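Local structure of type II restriction enzyme ngomi (Neisseria gonorrhoeae, 1FIU) at residues G19-T24 against E58-Q63; I148-I153 against F158-N163; S230-T235 against Y266-G271. The protein cuts double-stranded DNA at the sequence 5'-GCCGGC-3', after the first G, as a magnesium-dependent homotetramer. All coordinates share one frame; numbering follows the deposited sequence.

How the contacts relate
The three contacts follow one another along the chain without sharing a helix or touching. Contact 3 is the most central, its centre about 16 Å from that of the chain, and joins the ends of helices 225-232 and 259-270 by purely apolar packing. Contact 2 is also buried, yet its centre lies about 33 Å from that of the chain, on an excursion where the second subunit adds cover; there a small apolar cluster is flanked by an aspartate salt-bridged to an arginine. Contact 1, on the other side of the centre from contact 2, is partly buried at the DNA: one leucine-isoleucine touch, two waters, and side chains that reach nucleotides. Contacts 2 and 3 both meet the second subunit.

Contact 1: residues G19-T24 against E58-Q63; sequences GNILAT and ERLPGQ. With nucleotides of chain B; nucleotides of chain D.
Ile21 and Leu60 make the dense part of this contact. Their side chains cross at about a right angle, and Ile21 CD1 presses on Leu60 CD1 at 3.4 Å, tighter than usual for two methyl groups. With its CG anti to the carbonyl carbon (chi1 -57°), Leu60 also brings CG to within 3.6 Å of Asn20 O. Beyond this apolar patch the backbones stand apart and water joins them. One molecule donates to Asn20 O and to Glu58 O, each at 2.9 Å; a second donates to Ile21 O and accepts from Leu60 N, and Ile21 O is gripped further by Ser31 OG. The far side of 58-63 faces DNA. Arg59, extended from CG to NE, turns the edge of its guanidinium to a backbone phosphate, where NE (2.9 Å) and NH2 (3.0 Å) both hold OP1 of DG3 of chain D, while Ala33 O takes a further bond from NH2. Through Leu60 the Schellman motif at Asn20, after helix 4-18, meets the loop leading to the Pro61 N-cap of helix 62-81. Gln63 NE2 bonds at 2.8 Å to O2 of DC5 of chain B, a minor-groove atom, consistent with minor-groove recognition.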
# COMPACT_ATOMS: atom_id res chain seq x y z
N GLY I 19 30.11 16.15 22.99
CA GLY I 19 28.87 16.64 23.56
C GLY I 19 28.32 15.72 24.64
O GLY I 19 27.25 15.96 25.20
N ASN I 20 29.07 14.66 24.94
CA ASN I 20 28.65 13.67 25.94
C ASN I 20 27.36 12.95 25.52
O ASN I 20 26.63 12.43 26.38
CB ASN I 20 28.47 14.33 27.32
CG ASN I 20 29.78 14.78 27.93
OD1 ASN I 20 29.80 15.41 28.99
ND2 ASN I 20 30.88 14.45 27.28
N ILE I 21 27.08 12.93 24.22
CA ILE I 21 25.89 12.25 23.70
C ILE I 21 26.18 10.77 23.87
O ILE I 21 25.33 10.01 24.35
CB ILE I 21 25.65 12.55 22.21
CG1 ILE I 21 25.58 14.09 21.98
CG2 ILE I 21 24.39 11.84 21.74
CD1 ILE I 21 24.74 14.83 23.00
N LEU I 22 27.38 10.38 23.46
CA LEU I 22 27.87 9.01 23.63
C LEU I 22 28.91 9.08 24.76
O LEU I 22 29.96 9.72 24.61
CB LEU I 22 28.57 8.48 22.36
CG LEU I 22 29.10 7.04 22.52
CD1 LEU I 22 27.93 6.06 22.71
CD2 LEU I 22 29.91 6.64 21.31
N ALA I 23 28.62 8.43 25.88
CA ALA I 23 29.56 8.44 27.02
C ALA I 23 29.21 7.27 27.92
O ALA I 23 28.34 6.47 27.58
CB ALA I 23 29.45 9.75 27.78
N THR I 24 29.88 7.17 29.06
CA THR I 24 29.65 6.07 29.99
C THR I 24 29.29 6.66 31.35
O THR I 24 29.90 7.64 31.76
CB THR I 24 30.94 5.21 30.14
OG1 THR I 24 31.37 4.74 28.86
CG2 THR I 24 30.71 4.04 31.05
N GLU I 58 26.66 11.33 33.42
CA GLU I 58 25.32 10.78 33.50
C GLU I 58 24.68 10.80 32.12
O GLU I 58 24.97 11.68 31.30
CB GLU I 58 24.45 11.60 34.47
CG GLU I 58 24.69 11.24 35.94
CD GLU I 58 24.25 9.82 36.30
OE1 GLU I 58 23.03 9.56 36.33
OE2 GLU I 58 25.12 8.96 36.55
N ARG I 59 23.86 9.78 31.86
CA ARG I 59 23.14 9.64 30.60
C ARG I 59 22.31 10.91 30.39
O ARG I 59 21.61 11.37 31.29
CB ARG I 59 22.22 8.41 30.68
CG ARG I 59 21.69 7.91 29.37
CD ARG I 59 20.66 6.81 29.64
NE ARG I 59 20.33 6.08 28.42
CZ ARG I 59 20.78 4.87 28.13
NH1 ARG I 59 21.58 4.21 28.97
NH2 ARG I 59 20.43 4.31 26.98
N LEU I 60 22.38 11.48 29.19
CA LEU I 60 21.59 12.69 28.94
C LEU I 60 20.13 12.33 28.79
O LEU I 60 19.77 11.20 28.47
CB LEU I 60 22.05 13.37 27.64
CG LEU I 60 23.51 13.77 27.51
CD1 LEU I 60 23.72 14.53 26.18
CD2 LEU I 60 23.90 14.62 28.68
N PRO I 61 19.25 13.30 29.04
CA PRO I 61 17.81 13.07 28.89
C PRO I 61 17.60 12.66 27.44
O PRO I 61 18.27 13.18 26.53
CB PRO I 61 17.21 14.45 29.15
CG PRO I 61 18.17 15.06 30.11
CD PRO I 61 19.52 14.65 29.56
N GLY I 62 16.68 11.72 27.20
CA GLY I 62 16.42 11.27 25.84
C GLY I 62 16.06 12.37 24.85
O GLY I 62 16.37 12.27 23.67
N GLN I 63 15.39 13.42 25.30
CA GLN I 63 15.05 14.53 24.39
C GLN I 63 16.33 15.24 23.92
O GLN I 63 16.43 15.71 22.78
CB GLN I 63 14.16 15.53 25.11
CG GLN I 63 12.88 14.94 25.68
CD GLN I 63 13.01 14.41 27.10
OE1 GLN I 63 14.12 14.13 27.59
NE2 GLN I 63 11.88 14.25 27.76
P DG B 6 13.15 17.88 31.63
OP1 DG B 6 13.78 16.82 32.44
OP2 DG B 6 12.68 19.12 32.29
O5' DG B 6 14.11 18.27 30.42
C5' DG B 6 14.83 17.25 29.71
C4' DG B 6 14.93 17.60 28.25
O4' DG B 6 13.63 17.62 27.63
C3' DG B 6 15.54 18.95 27.93
O3' DG B 6 16.12 18.83 26.63
C2' DG B 6 14.33 19.86 27.92
C1' DG B 6 13.24 18.96 27.33
N9 DG B 6 11.90 19.14 27.87
C8 DG B 6 11.55 19.55 29.14
N7 DG B 6 10.27 19.46 29.37
C5 DG B 6 9.74 18.98 28.18
C6 DG B 6 8.40 18.63 27.83
O6 DG B 6 7.39 18.63 28.55
N1 DG B 6 8.30 18.25 26.49
C2 DG B 6 9.36 18.18 25.61
N2 DG B 6 9.06 17.85 24.35
N3 DG B 6 10.62 18.44 25.95
C4 DG B 6 10.73 18.83 27.23
P DG D 3 17.51 6.32 25.38
OP1 DG D 3 18.76 6.65 26.09
OP2 DG D 3 17.36 4.96 24.76
O5' DG D 3 16.27 6.49 26.35
C5' DG D 3 16.27 7.46 27.40
C4' DG D 3 15.89 6.79 28.70
O4' DG D 3 14.52 6.33 28.66
C3' DG D 3 16.73 5.56 29.04
O3' DG D 3 16.97 5.56 30.45
C2' DG D 3 15.88 4.39 28.54
C1' DG D 3 14.45 4.91 28.62
N9 DG D 3 13.65 4.54 27.45
C8 DG D 3 14.10 4.33 26.17
N7 DG D 3 13.14 4.00 25.34
C5 DG D 3 11.99 4.00 26.12
C6 DG D 3 10.64 3.73 25.77
O6 DG D 3 10.17 3.46 24.66
N1 DG D 3 9.80 3.82 26.88
C2 DG D 3 10.21 4.17 28.16
N2 DG D 3 9.25 4.22 29.11
N3 DG D 3 11.45 4.45 28.48
C4 DG D 3 12.29 4.33 27.43
P DC B 5 9.96 13.53 34.62
OP1 DC B 5 11.25 13.45 35.37
OP2 DC B 5 8.76 14.09 35.26
O5' DC B 5 10.22 14.34 33.28
C5' DC B 5 11.35 14.08 32.48
C4' DC B 5 11.33 14.97 31.26
O4' DC B 5 10.31 14.50 30.36
C3' DC B 5 10.98 16.43 31.56
O3' DC B 5 11.89 17.27 30.87
C2' DC B 5 9.60 16.62 30.95
C1' DC B 5 9.65 15.62 29.81
N1 DC B 5 8.38 15.15 29.25
C2 DC B 5 8.26 14.94 27.86
O2 DC B 5 9.26 15.11 27.14
N3 DC B 5 7.07 14.53 27.36
C4 DC B 5 6.03 14.31 28.18
N4 DC B 5 4.87 13.92 27.65
C5 DC B 5 6.14 14.49 29.59
C6 DC B 5 7.31 14.91 30.08
O HOH W 1 25.99 10.92 28.72
O HOH W 2 23.15 10.30 26.34

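Contact 2: residues I148-I153 against F158-N163; sequences IADAEI and FLVDEN
Ala149 O is gripped twice, by Ile153 N at 3.2 Å and by Glu152 N at 3.0 Å, at the start of the single helical turn 150-153 whose Ile153 packs against both Leu159 and Val160. Ile153 lies on the face of this turn directed at 158-163. Its CG2 branch, anti to the backbone N (chi1 of the residue -71°), does the touching: Ile153 CG2 lies 4.0 Å from Val160 CG2, the two side chains crossing at about a right angle, and 4.2 Å from Leu159 CD1. Leu159 CD1 also rests 3.5 Å from Ile153 O, an oxygen that also accepts a hydrogen bond from His86 NE2 of the second subunit. Phe158 and Leu159 make backbone hydrogen bonds to the same subunit. On the partly exposed side, Val160 CG2 approaches the carboxylate carbon of Asp150, CG, at 4.3 Å. That carboxylate is salt-bridged through OD2 to Arg171, whose NH2 also bonds to Asp161 O and so links the two segments. Within the loop, Asn163 N meets Asp161 OD1 from above the carboxylate plane, 55° out of it, in an Asx turn. From outside it, Asn154 OD1, just after the helical turn, holds both Leu159 N and Val160 N. The whole unit belongs to the long connection, far from the DNA, between the antiparallel neighbours 141-145 and 179-187.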
# COMPACT_ATOMS: atom_id res chain seq x y z
N ILE I 148 16.60 25.51 -10.99
CA ILE I 148 17.66 26.04 -11.82
C ILE I 148 17.22 26.96 -12.94
O ILE I 148 16.09 26.87 -13.46
CB ILE I 148 18.48 24.89 -12.40
CG1 ILE I 148 17.68 24.15 -13.46
CG2 ILE I 148 18.86 23.94 -11.26
CD1 ILE I 148 18.40 22.97 -14.10
N ALA I 149 18.13 27.86 -13.31
CA ALA I 149 17.84 28.81 -14.36
C ALA I 149 17.90 28.17 -15.74
O ALA I 149 18.59 27.15 -15.97
CB ALA I 149 18.83 29.97 -14.29
N ASP I 150 17.20 28.77 -16.69
CA ASP I 150 17.24 28.27 -18.06
C ASP I 150 18.68 28.31 -18.59
O ASP I 150 19.09 27.45 -19.37
CB ASP I 150 16.32 29.12 -18.94
CG ASP I 150 14.86 28.79 -18.75
OD1 ASP I 150 14.55 27.95 -17.88
OD2 ASP I 150 14.04 29.37 -19.48
N ALA I 151 19.47 29.30 -18.16
CA ALA I 151 20.85 29.41 -18.61
C ALA I 151 21.73 28.25 -18.11
O ALA I 151 22.74 27.95 -18.75
CB ALA I 151 21.44 30.78 -18.16
N GLU I 152 21.34 27.65 -16.98
CA GLU I 152 22.08 26.50 -16.45
C GLU I 152 21.70 25.28 -17.30
O GLU I 152 22.57 24.49 -17.71
CB GLU I 152 21.71 26.27 -14.97
CG GLU I 152 22.28 24.98 -14.36
CD GLU I 152 23.78 24.86 -14.49
OE1 GLU I 152 24.45 25.92 -14.65
OE2 GLU I 152 24.29 23.72 -14.43
N ILE I 153 20.42 25.13 -17.56
CA ILE I 153 19.97 24.02 -18.41
C ILE I 153 20.65 24.16 -19.76
O ILE I 153 21.12 23.18 -20.35
CB ILE I 153 18.41 24.04 -18.58
CG1 ILE I 153 17.77 23.64 -17.24
CG2 ILE I 153 17.95 23.02 -19.69
CD1 ILE I 153 16.27 23.91 -17.15
N PHE I 158 21.73 25.22 -26.63
CA PHE I 158 20.42 25.85 -26.54
C PHE I 158 19.35 24.74 -26.51
O PHE I 158 18.86 24.33 -27.56
CB PHE I 158 20.19 26.77 -27.75
CG PHE I 158 18.86 27.47 -27.76
CD1 PHE I 158 18.26 27.92 -26.59
CD2 PHE I 158 18.20 27.70 -28.98
CE1 PHE I 158 17.03 28.60 -26.61
CE2 PHE I 158 16.96 28.39 -29.00
CZ PHE I 158 16.39 28.83 -27.82
N LEU I 159 19.00 24.28 -25.31
CA LEU I 159 18.03 23.19 -25.13
C LEU I 159 16.58 23.62 -24.95
O LEU I 159 15.68 22.98 -25.48
CB LEU I 159 18.44 22.33 -23.93
CG LEU I 159 19.85 21.72 -23.89
CD1 LEU I 159 19.98 20.81 -22.65
CD2 LEU I 159 20.11 20.93 -25.17
N VAL I 160 16.35 24.69 -24.19
CA VAL I 160 14.98 25.14 -23.94
C VAL I 160 14.78 26.66 -24.00
O VAL I 160 15.71 27.45 -23.82
CB VAL I 160 14.47 24.69 -22.52
CG1 VAL I 160 14.57 23.15 -22.37
CG2 VAL I 160 15.29 25.40 -21.40
N ASP I 161 13.53 27.05 -24.29
CA ASP I 161 13.12 28.45 -24.23
C ASP I 161 11.79 28.43 -23.46
O ASP I 161 11.46 27.40 -22.86
CB ASP I 161 13.02 29.12 -25.62
CG ASP I 161 11.89 28.60 -26.48
OD1 ASP I 161 11.10 27.71 -26.08
OD2 ASP I 161 11.81 29.12 -27.61
N GLU I 162 11.03 29.52 -23.45
CA GLU I 162 9.79 29.55 -22.67
C GLU I 162 8.58 28.79 -23.21
O GLU I 162 7.54 28.72 -22.55
CB GLU I 162 9.34 31.01 -22.44
CG GLU I 162 8.77 31.68 -23.69
CD GLU I 162 9.82 32.33 -24.59
OE1 GLU I 162 11.05 32.06 -24.45
OE2 GLU I 162 9.41 33.12 -25.47
N ASN I 163 8.72 28.20 -24.40
CA ASN I 163 7.61 27.49 -25.02
C ASN I 163 7.77 25.97 -25.13
O ASN I 163 6.99 25.33 -25.83
CB ASN I 163 7.36 28.05 -26.42
CG ASN I 163 7.01 29.52 -26.38
OD1 ASN I 163 6.16 29.94 -25.61
ND2 ASN I 163 7.67 30.30 -27.22

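Contact 3: residues S230-T235 against Y266-G271; sequences SIALGT and YIMVNG
No ring or other flat side chain enters the packing of Ala232 and Leu233 against Ile267 and Met268; its surfaces are methyl groups, a methylene and a sulfur. Met268 is the projecting residue. Its CG stands anti to the carbonyl carbon (chi1 -64°) and the chain runs straight on to the sulfur, Met268 SD, which comes within 3.8 Å of Ala232 CB; the bend at chi3 (-77°) then turns CE away from that alanine. Leu233 crosses the methionine at about a right angle. Leu233 CD2 sits 3.8 Å from Met268 CG and, more loosely, 4.3 Å from Ile267 CG2, so one methyl covers two successive residues of helix 259-270. Further along helix 225-232, Met268 touches Pro225, Ile228 and Ser229, and is therefore packed along much of that helix. Leu233 is the first residue to leave the helical conformation. Arg199 NH2 binds both Ser230 O and Leu233 O at this helix end. The third subunit closes in: Ser133 of that subunit packs on Leu233, and its Ala128 on Ile267. Helix 225-232 links strands 215-220 and 240-243, and helix 259-270 lies in the next connection, from 240-243 to 274-276; the contact thus unites helices of successive beta-alpha-beta crossovers on the parallel part of the mixed sheet, in an enzyme of the PDDEXK clan.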
# COMPACT_ATOMS: atom_id res chain seq x y z
N SER I 230 14.08 -4.39 13.56
CA SER I 230 12.66 -4.03 13.64
C SER I 230 12.29 -2.93 12.63
O SER I 230 11.13 -2.75 12.33
CB SER I 230 12.26 -3.60 15.06
OG SER I 230 12.86 -2.39 15.46
N ILE I 231 13.28 -2.19 12.13
CA ILE I 231 12.99 -1.19 11.09
C ILE I 231 13.74 -1.51 9.78
O ILE I 231 13.26 -1.18 8.70
CB ILE I 231 13.29 0.26 11.59
CG1 ILE I 231 12.85 1.30 10.55
CG2 ILE I 231 14.76 0.40 11.92
CD1 ILE I 231 11.33 1.38 10.33
N ALA I 232 14.89 -2.20 9.86
CA ALA I 232 15.67 -2.51 8.66
C ALA I 232 15.12 -3.65 7.81
O ALA I 232 15.19 -3.62 6.57
CB ALA I 232 17.12 -2.82 9.04
N LEU I 233 14.56 -4.68 8.45
CA LEU I 233 14.05 -5.80 7.64
C LEU I 233 12.78 -5.44 6.89
O LEU I 233 11.99 -4.63 7.34
CB LEU I 233 13.78 -7.03 8.54
CG LEU I 233 15.00 -7.67 9.19
CD1 LEU I 233 14.49 -8.81 10.08
CD2 LEU I 233 16.00 -8.19 8.17
N GLY I 234 12.60 -6.07 5.73
CA GLY I 234 11.41 -5.82 4.94
C GLY I 234 11.67 -4.69 3.95
O GLY I 234 12.67 -3.96 4.09
N THR I 235 10.78 -4.53 2.98
CA THR I 235 10.92 -3.48 1.97
C THR I 235 9.59 -2.81 1.71
O THR I 235 8.53 -3.33 2.07
CB THR I 235 11.42 -4.07 0.61
OG1 THR I 235 10.52 -5.08 0.17
CG2 THR I 235 12.81 -4.66 0.76
N TYR I 266 24.60 -9.94 9.39
CA TYR I 266 24.89 -10.21 7.99
C TYR I 266 23.66 -10.37 7.11
O TYR I 266 23.73 -10.09 5.92
CB TYR I 266 25.84 -11.43 7.83
CG TYR I 266 27.24 -11.08 8.28
CD1 TYR I 266 27.80 -11.68 9.41
CD2 TYR I 266 27.97 -10.08 7.63
CE1 TYR I 266 29.05 -11.29 9.88
CE2 TYR I 266 29.23 -9.68 8.10
CZ TYR I 266 29.76 -10.29 9.23
OH TYR I 266 30.99 -9.90 9.72
N ILE I 267 22.54 -10.80 7.68
CA ILE I 267 21.32 -10.90 6.88
C ILE I 267 20.97 -9.48 6.43
O ILE I 267 20.64 -9.25 5.25
CB ILE I 267 20.15 -11.46 7.69
CG1 ILE I 267 20.33 -12.98 7.83
CG2 ILE I 267 18.81 -11.16 6.99
CD1 ILE I 267 19.37 -13.60 8.78
N MET I 268 21.07 -8.54 7.35
CA MET I 268 20.76 -7.14 7.03
C MET I 268 21.80 -6.50 6.12
O MET I 268 21.45 -5.80 5.17
CB MET I 268 20.60 -6.31 8.31
CG MET I 268 19.42 -6.73 9.16
SD MET I 268 19.14 -5.65 10.56
CE MET I 268 20.49 -6.19 11.72
N VAL I 269 23.09 -6.73 6.38
CA VAL I 269 24.11 -6.11 5.54
C VAL I 269 24.20 -6.76 4.16
O VAL I 269 24.21 -6.07 3.13
CB VAL I 269 25.49 -6.17 6.23
CG1 VAL I 269 26.59 -5.68 5.28
CG2 VAL I 269 25.46 -5.32 7.51
N ASN I 270 24.24 -8.09 4.11
CA ASN I 270 24.31 -8.74 2.82
C ASN I 270 23.01 -8.56 2.05
O ASN I 270 23.00 -8.58 0.81
CB ASN I 270 24.62 -10.23 2.98
CG ASN I 270 26.01 -10.48 3.52
OD1 ASN I 270 26.90 -9.63 3.39
ND2 ASN I 270 26.22 -11.65 4.10
N GLY I 271 21.92 -8.37 2.80
CA GLY I 271 20.59 -8.19 2.25
C GLY I 271 20.28 -6.74 1.88
O GLY I 271 19.13 -6.41 1.62